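Local structure of Asp/Glu-specific dipeptidyl-peptidase (Flavobacterium psychrophilum, 5JXF) at residues S62-D65 / N70-S73; N109-S112 / D116-T119; A402-Y407 / K544-R549. The protein cleaves dipeptides from the N-terminus of oligopeptides as a serine-type dipeptidyl-peptidase with strict specificity for aspartate or glutamate at the P1 position. All blocks are in the same frame, centred on the assembly; numbering follows the deposited sequence.

How the contacts relate
The three contacts follow one another along the chain, each closing before the next opens, so none nests in or crosses another. Contact 1 closes a short loop, folding the stretch before strand 80-81 back onto helix 63-66. Contact 2 closes a tighter turn, joining the end of helix 100-109, which carries the active-site residue H101 (assigned by similarity), to helix 117-120. Contact 3 spans far more chain: it brings helix 386-415 against the break between helices 530-545 and 547-571 in the mostly helical part of the molecule. The contacts stay separate, with nearest atoms about 27 Å apart or more, and contacts 1 and 3 lie on opposite sides of the chain's centre.

Contact 1 of 3, residues S62-D65 / N70-S73; sequences SADD and NHSS
H71 leans its ring edge against the backbone of D64, while S73 presses its CB against the carbonyl of D65. In H71 the step from CB to CG leads between the backbone N and the carbonyl carbon (chi1 51°), which brings ND1 to S72 O and CE1 to D64 O. ND1, the first nitrogen past CG, donates to S72 O: the bond is 2.8 Å long and nearly straight, with an N-H...O angle of 167°, and its acceptor lies close to the ring plane. This grip fixes the rotation of the imidazole. CE1, next round the ring, meets D64 O at 3.4 Å, the carbonyl oxygen sitting at the ring edge near its plane. NE2, the next atom, lies 4.5 Å from D64 OD1, too far for a salt bridge; the D64 carboxylate might nonetheless modestly favour a protonated imidazole.

Further along, S73 turns its CB toward the opposite segment and brings it to 3.3 Å from D65 O. Its OG makes a weak hydrogen bond to I66 O, and its backbone N is held by the side chain of D76. Just past the segment, L74 is joined to D65 by backbone hydrogen bonding. The carboxylate of D65 points the other way, where OD2 accepts from S62 N at 2.8 Å with its anti lone pair, and D65 N in turn bonds to S62 O. The segment 62-65 is thereby tied to itself at the start of a weakly bonded helix. The whole is a short helix followed by a loop that doubles back on it before entering strand 80-81, a surface connection in the peptidase S46 fold, away from the active site.

Contact 2 of 3, residues N109-S112 / D116-T119; sequences NHSS and DYLT
D116 meets the first segment through its CB, which lies 3.5 Å from S112 O. With CG anti to the backbone N (chi1 -167°), the carboxylate lies alongside the N terminus of helix 117-120, and OD2 accepts a hydrogen bond from N328 on helix 328-357. Y117 follows, and the edge of its ring rests on the backbone of H110: CD2 is 3.1 Å from H110 O, which lies near the ring plane. The ring also packs edge-to-face with F122. L118 supplies the hydrogen bond that joins the segments, its N donating to S111 OG over 3.1 Å at a bent 141°. The same hydroxyl is hydrogen-bonded to I107 O, so it links the closing turn of helix 100-109 to the opening turn of helix 117-120 across the short loop connecting these two successive helices. An alanine in place of S111 would probably leave L118 N without this acceptor and I107 O without its hydroxyl partner. L118 CG packs 3.7 Å from S111 OG, and its side chain, on F104 and I107, lies about 9 Å from that of H101, a charge-relay residue by similarity. T119 completes the turn: its N makes a weak bond to OD1 of D116, the N-cap residue.

Contact 3 of 3, residues A402-Y407 / K544-R549; sequences AVSRDY and KNIAPR
I546 pushes the end of its side chain onto S404, and these two residues, with a smaller share from R405, make up the contact. The isoleucine points toward helix 386-415; its CG1 arm is stretched out, with CD1 anti to CA about the CB-CG1 bond (chi2 178°), so the terminal methyl lies at full stretch. CD1 lies 3.1 Å from S404 OG, a tight approach of a methyl group to a hydroxyl oxygen, and 4.0 Å from S404 CB. No hydrogen bond spans the two segments; they meet by van der Waals contact. The CB of S404 points toward I546, and OG is anti to the backbone N (chi1 -168°), which lays the hydroxyl beside the methyl. P479, F482 and Y474 also touch the serine side chain, so this buried residue is packed between I546 and the surface formed by helix 460-477 and the loop that follows it.

I546 occupies the break between two consecutive helices: it is the first residue to leave helix 530-545 and also the N-cap position of helix 547-571. The contact thus seats a helix-to-helix junction of the helical region against the flank of the long helix 386-415, with the closest pair of CA atoms, R405 and I546, 7.2 Å apart.

The second branch of I546 makes the looser approach, CG2 lying 4.5 Å from R405 N. The arginine's CB stands 4.9 Å from that same methyl, and its side chain runs out nearly fully extended through NE, away from I546, and touches Y542 on helix 530-545, a tyrosine that also packs against A547.

Contact 1 of 3, residues S62-D65 / N70-S73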
loop_
_atom_site.group_PDB
_atom_site.type_symbol
_atom_site.label_atom_id
_atom_site.label_comp_id
_atom_site.label_asym_id
_atom_site.label_seq_id
_atom_site.Cartn_x
_atom_site.Cartn_y
_atom_site.Cartn_z
ATOM N N SER A 62 30.231 -28.357 -0.264
ATOM C CA SER A 62 29.623 -29.664 -0.506
ATOM C C SER A 62 28.719 -30.120 0.633
ATOM O O SER A 62 28.704 -29.513 1.704
ATOM C CB SER A 62 30.712 -30.713 -0.739
ATOM O OG SER A 62 31.253 -30.576 -2.035
ATOM N N ALA A 63 27.973 -31.190 0.384
ATOM C CA ALA A 63 27.118 -31.797 1.401
ATOM C C ALA A 63 27.889 -32.076 2.703
ATOM O O ALA A 63 27.408 -31.771 3.798
ATOM C CB ALA A 63 26.500 -33.068 0.866
ATOM N N ASP A 64 29.095 -32.611 2.583
ATOM C CA ASP A 64 29.880 -32.946 3.773
ATOM C C ASP A 64 30.319 -31.720 4.573
ATOM O O ASP A 64 30.624 -31.843 5.759
ATOM C CB ASP A 64 31.112 -33.776 3.399
ATOM C CG ASP A 64 30.870 -35.274 3.529
ATOM O OD1 ASP A 64 30.772 -35.773 4.675
ATOM O OD2 ASP A 64 30.772 -35.950 2.481
ATOM N N ASP A 65 30.361 -30.551 3.929
ATOM C CA ASP A 65 30.618 -29.293 4.626
ATOM C C ASP A 65 29.420 -28.848 5.459
ATOM O O ASP A 65 29.563 -28.106 6.430
ATOM C CB ASP A 65 30.965 -28.165 3.638
ATOM C CG ASP A 65 32.281 -28.389 2.916
ATOM O OD1 ASP A 65 33.331 -28.390 3.585
ATOM O OD2 ASP A 65 32.274 -28.510 1.671
ATOM N N ASN A 70 32.028 -37.078 10.904
ATOM C CA ASN A 70 33.461 -37.285 10.912
ATOM C C ASN A 70 34.225 -36.058 11.375
ATOM O O ASN A 70 35.269 -36.179 11.999
ATOM C CB ASN A 70 33.939 -37.695 9.518
ATOM C CG ASN A 70 33.481 -39.092 9.138
ATOM O OD1 ASN A 70 33.200 -39.925 10.006
ATOM N ND2 ASN A 70 33.413 -39.358 7.839
ATOM N N HIS A 71 33.702 -34.874 11.068
ATOM C CA HIS A 71 34.412 -33.641 11.357
ATOM C C HIS A 71 33.438 -32.471 11.532
ATOM O O HIS A 71 32.223 -32.645 11.425
ATOM C CB HIS A 71 35.412 -33.357 10.237
ATOM C CG HIS A 71 34.811 -33.419 8.864
ATOM N ND1 HIS A 71 33.839 -32.540 8.438
ATOM C CD2 HIS A 71 35.041 -34.254 7.824
ATOM C CE1 HIS A 71 33.498 -32.832 7.196
ATOM N NE2 HIS A 71 34.216 -33.866 6.799
ATOM N N SER A 72 33.949 -31.285 11.833
ATOM C CA SER A 72 33.042 -30.141 12.024
ATOM C C SER A 72 32.309 -29.841 10.730
ATOM O O SER A 72 32.783 -30.194 9.655
ATOM C CB SER A 72 33.802 -28.904 12.486
ATOM O OG SER A 72 34.655 -28.444 11.452
ATOM N N SER A 73 31.146 -29.208 10.839
ATOM C CA SER A 73 30.356 -28.809 9.668
ATOM C C SER A 73 29.435 -27.640 10.013
ATOM O O SER A 73 29.436 -27.177 11.158
ATOM C CB SER A 73 29.529 -29.978 9.152
ATOM O OG SER A 73 28.573 -30.360 10.121
#

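Contact 2 of 3, residues N109-S112 / D116-T119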
loop_
_atom_site.group_PDB
_atom_site.type_symbol
_atom_site.label_atom_id
_atom_site.label_comp_id
_atom_site.label_asym_id
_atom_site.label_seq_id
_atom_site.Cartn_x
_atom_site.Cartn_y
_atom_site.Cartn_z
ATOM N N ASN A 109 11.545 -9.345 29.437
ATOM C CA ASN A 109 11.704 -9.887 30.768
ATOM C C ASN A 109 12.726 -9.080 31.580
ATOM O O ASN A 109 12.515 -8.927 32.785
ATOM C CB ASN A 109 12.093 -11.368 30.733
ATOM C CG ASN A 109 12.063 -12.006 32.116
ATOM O OD1 ASN A 109 11.113 -11.817 32.886
ATOM N ND2 ASN A 109 13.102 -12.771 32.436
ATOM N N HIS A 110 13.807 -8.536 30.993
ATOM C CA HIS A 110 14.593 -7.697 31.905
ATOM C C HIS A 110 14.307 -6.209 31.698
ATOM O O HIS A 110 15.120 -5.374 32.086
ATOM C CB HIS A 110 16.125 -7.884 31.853
ATOM C CG HIS A 110 16.587 -9.311 31.779
ATOM N ND1 HIS A 110 17.733 -9.735 32.428
ATOM C CD2 HIS A 110 16.239 -10.313 30.963
ATOM C CE1 HIS A 110 17.958 -11.001 32.127
ATOM N NE2 HIS A 110 17.107 -11.364 31.188
ATOM N N SER A 111 13.193 -5.851 31.077
ATOM C CA SER A 111 12.898 -4.427 30.955
ATOM C C SER A 111 11.992 -3.971 32.095
ATOM O O SER A 111 11.279 -4.770 32.704
ATOM C CB SER A 111 12.263 -4.130 29.600
ATOM O OG SER A 111 13.190 -4.402 28.565
ATOM N N SER A 112 12.055 -2.677 32.390
ATOM C CA SER A 112 11.216 -2.040 33.398
ATOM C C SER A 112 11.111 -0.555 33.046
ATOM O O SER A 112 11.507 -0.149 31.955
ATOM C CB SER A 112 11.791 -2.230 34.804
ATOM O OG SER A 112 13.025 -1.553 34.938
ATOM N N ASP A 116 14.368 0.424 30.439
ATOM C CA ASP A 116 13.512 0.017 29.321
ATOM C C ASP A 116 14.332 -0.435 28.111
ATOM O O ASP A 116 14.497 0.315 27.152
ATOM C CB ASP A 116 12.578 1.176 28.940
ATOM C CG ASP A 116 11.452 0.752 28.008
ATOM O OD1 ASP A 116 11.355 -0.455 27.712
ATOM O OD2 ASP A 116 10.644 1.625 27.601
ATOM N N TYR A 117 14.825 -1.673 28.162
ATOM C CA TYR A 117 15.625 -2.240 27.078
ATOM C C TYR A 117 14.809 -2.475 25.819
ATOM O O TYR A 117 15.359 -2.460 24.720
ATOM C CB TYR A 117 16.278 -3.559 27.513
ATOM C CG TYR A 117 17.185 -3.403 28.703
ATOM C CD1 TYR A 117 18.301 -2.583 28.636
ATOM C CD2 TYR A 117 16.931 -4.074 29.892
ATOM C CE1 TYR A 117 19.139 -2.424 29.716
ATOM C CE2 TYR A 117 17.770 -3.923 30.985
ATOM C CZ TYR A 117 18.875 -3.094 30.889
ATOM O OH TYR A 117 19.719 -2.928 31.963
ATOM N N LEU A 118 13.512 -2.727 25.983
ATOM C CA LEU A 118 12.599 -2.785 24.846
ATOM C C LEU A 118 12.777 -1.513 24.006
ATOM O O LEU A 118 13.053 -1.582 22.814
ATOM C CB LEU A 118 11.141 -2.939 25.312
ATOM C CG LEU A 118 10.738 -4.324 25.855
ATOM C CD1 LEU A 118 9.413 -4.290 26.610
ATOM C CD2 LEU A 118 10.664 -5.340 24.725
ATOM N N THR A 119 12.660 -0.353 24.649
ATOM C CA THR A 119 12.790 0.924 23.949
ATOM C C THR A 119 14.240 1.251 23.592
ATOM O O THR A 119 14.538 1.596 22.456
ATOM C CB THR A 119 12.217 2.076 24.782
ATOM O OG1 THR A 119 10.860 1.781 25.136
ATOM C CG2 THR A 119 12.251 3.388 23.986
#

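Contact 3 of 3, residues A402-Y407 / K544-R549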
loop_
_atom_site.group_PDB
_atom_site.type_symbol
_atom_site.label_atom_id
_atom_site.label_comp_id
_atom_site.label_asym_id
_atom_site.label_seq_id
_atom_site.Cartn_x
_atom_site.Cartn_y
_atom_site.Cartn_z
ATOM N N ALA A 402 -14.526 -28.578 15.735
ATOM C CA ALA A 402 -13.263 -27.885 15.478
ATOM C C ALA A 402 -13.411 -26.380 15.667
ATOM O O ALA A 402 -12.583 -25.733 16.308
ATOM C CB ALA A 402 -12.771 -28.195 14.075
ATOM N N VAL A 403 -14.483 -25.833 15.110
ATOM C CA VAL A 403 -14.797 -24.429 15.288
ATOM C C VAL A 403 -15.009 -24.086 16.763
ATOM O O VAL A 403 -14.364 -23.185 17.292
ATOM C CB VAL A 403 -16.054 -24.046 14.483
ATOM C CG1 VAL A 403 -16.658 -22.756 15.010
ATOM C CG2 VAL A 403 -15.710 -23.931 13.008
ATOM N N SER A 404 -15.908 -24.816 17.417
ATOM C CA SER A 404 -16.234 -24.582 18.821
ATOM C C SER A 404 -14.974 -24.755 19.687
ATOM O O SER A 404 -14.775 -24.058 20.687
ATOM C CB SER A 404 -17.349 -25.538 19.267
ATOM O OG SER A 404 -17.886 -25.182 20.529
ATOM N N ARG A 405 -14.112 -25.680 19.281
ATOM C CA ARG A 405 -12.835 -25.858 19.942
ATOM C C ARG A 405 -11.972 -24.603 19.802
ATOM O O ARG A 405 -11.374 -24.136 20.775
ATOM C CB ARG A 405 -12.107 -27.063 19.359
ATOM C CG ARG A 405 -10.874 -27.450 20.107
ATOM C CD ARG A 405 -10.231 -28.642 19.446
ATOM N NE ARG A 405 -8.896 -28.904 19.974
ATOM C CZ ARG A 405 -7.778 -28.398 19.473
ATOM N NH1 ARG A 405 -7.824 -27.587 18.420
ATOM N NH2 ARG A 405 -6.610 -28.706 20.028
ATOM N N ASP A 406 -11.909 -24.067 18.589
ATOM C CA ASP A 406 -11.112 -22.871 18.327
ATOM C C ASP A 406 -11.554 -21.721 19.213
ATOM O O ASP A 406 -10.731 -21.013 19.790
ATOM C CB ASP A 406 -11.208 -22.467 16.859
ATOM C CG ASP A 406 -10.338 -23.321 15.963
ATOM O OD1 ASP A 406 -9.386 -23.955 16.475
ATOM O OD2 ASP A 406 -10.602 -23.344 14.743
ATOM N N TYR A 407 -12.868 -21.557 19.322
ATOM C CA TYR A 407 -13.429 -20.538 20.191
ATOM C C TYR A 407 -13.043 -20.791 21.649
ATOM O O TYR A 407 -12.770 -19.848 22.384
ATOM C CB TYR A 407 -14.958 -20.468 20.036
ATOM C CG TYR A 407 -15.424 -19.647 18.848
ATOM C CD1 TYR A 407 -15.441 -18.255 18.908
ATOM C CD2 TYR A 407 -15.850 -20.255 17.673
ATOM C CE1 TYR A 407 -15.845 -17.490 17.832
ATOM C CE2 TYR A 407 -16.269 -19.489 16.585
ATOM C CZ TYR A 407 -16.262 -18.108 16.678
ATOM O OH TYR A 407 -16.665 -17.338 15.614
ATOM N N LYS A 544 -16.439 -32.285 28.002
ATOM C CA LYS A 544 -17.407 -33.367 27.974
ATOM C C LYS A 544 -18.276 -33.360 26.722
ATOM O O LYS A 544 -18.684 -34.419 26.253
ATOM C CB LYS A 544 -18.278 -33.325 29.231
ATOM C CG LYS A 544 -17.475 -33.388 30.531
ATOM N N ASN A 545 -18.545 -32.186 26.163
ATOM C CA ASN A 545 -19.520 -32.096 25.077
ATOM C C ASN A 545 -18.959 -31.700 23.715
ATOM O O ASN A 545 -19.709 -31.559 22.749
ATOM C CB ASN A 545 -20.627 -31.116 25.465
ATOM C CG ASN A 545 -21.237 -31.440 26.810
ATOM O OD1 ASN A 545 -21.223 -32.594 27.246
ATOM N ND2 ASN A 545 -21.779 -30.425 27.477
ATOM N N ILE A 546 -17.647 -31.505 23.633
ATOM C CA ILE A 546 -17.005 -31.159 22.366
ATOM C C ILE A 546 -15.741 -31.985 22.170
ATOM O O ILE A 546 -15.567 -32.657 21.149
ATOM C CB ILE A 546 -16.640 -29.660 22.298
ATOM C CG1 ILE A 546 -17.808 -28.801 22.787
ATOM C CG2 ILE A 546 -16.229 -29.275 20.886
ATOM C CD1 ILE A 546 -17.528 -27.330 22.799
ATOM N N ALA A 547 -14.872 -31.932 23.174
ATOM C CA ALA A 547 -13.577 -32.616 23.148
ATOM C C ALA A 547 -13.632 -34.128 22.872
ATOM O O ALA A 547 -12.830 -34.616 22.078
ATOM C CB ALA A 547 -12.835 -32.363 24.460
ATOM N N PRO A 548 -14.553 -34.876 23.527
ATOM C CA PRO A 548 -14.569 -36.312 23.217
ATOM C C PRO A 548 -14.748 -36.590 21.726
ATOM O O PRO A 548 -13.942 -37.307 21.131
ATOM C CB PRO A 548 -15.775 -36.834 24.016
ATOM C CG PRO A 548 -15.940 -35.869 25.127
ATOM C CD PRO A 548 -15.559 -34.533 24.552
ATOM N N ARG A 549 -15.779 -36.001 21.127
ATOM C CA ARG A 549 -16.080 -36.264 19.728
ATOM C C ARG A 549 -14.961 -35.772 18.801
ATOM O O ARG A 549 -14.498 -36.527 17.940
ATOM C CB ARG A 549 -17.413 -35.625 19.349
ATOM C CG ARG A 549 -17.792 -35.855 17.907
ATOM C CD ARG A 549 -18.498 -37.206 17.732
ATOM N NE ARG A 549 -19.311 -37.227 16.520
ATOM C CZ ARG A 549 -19.167 -38.113 15.541
ATOM N NH1 ARG A 549 -18.236 -39.051 15.632
ATOM N NH2 ARG A 549 -19.945 -38.052 14.470
#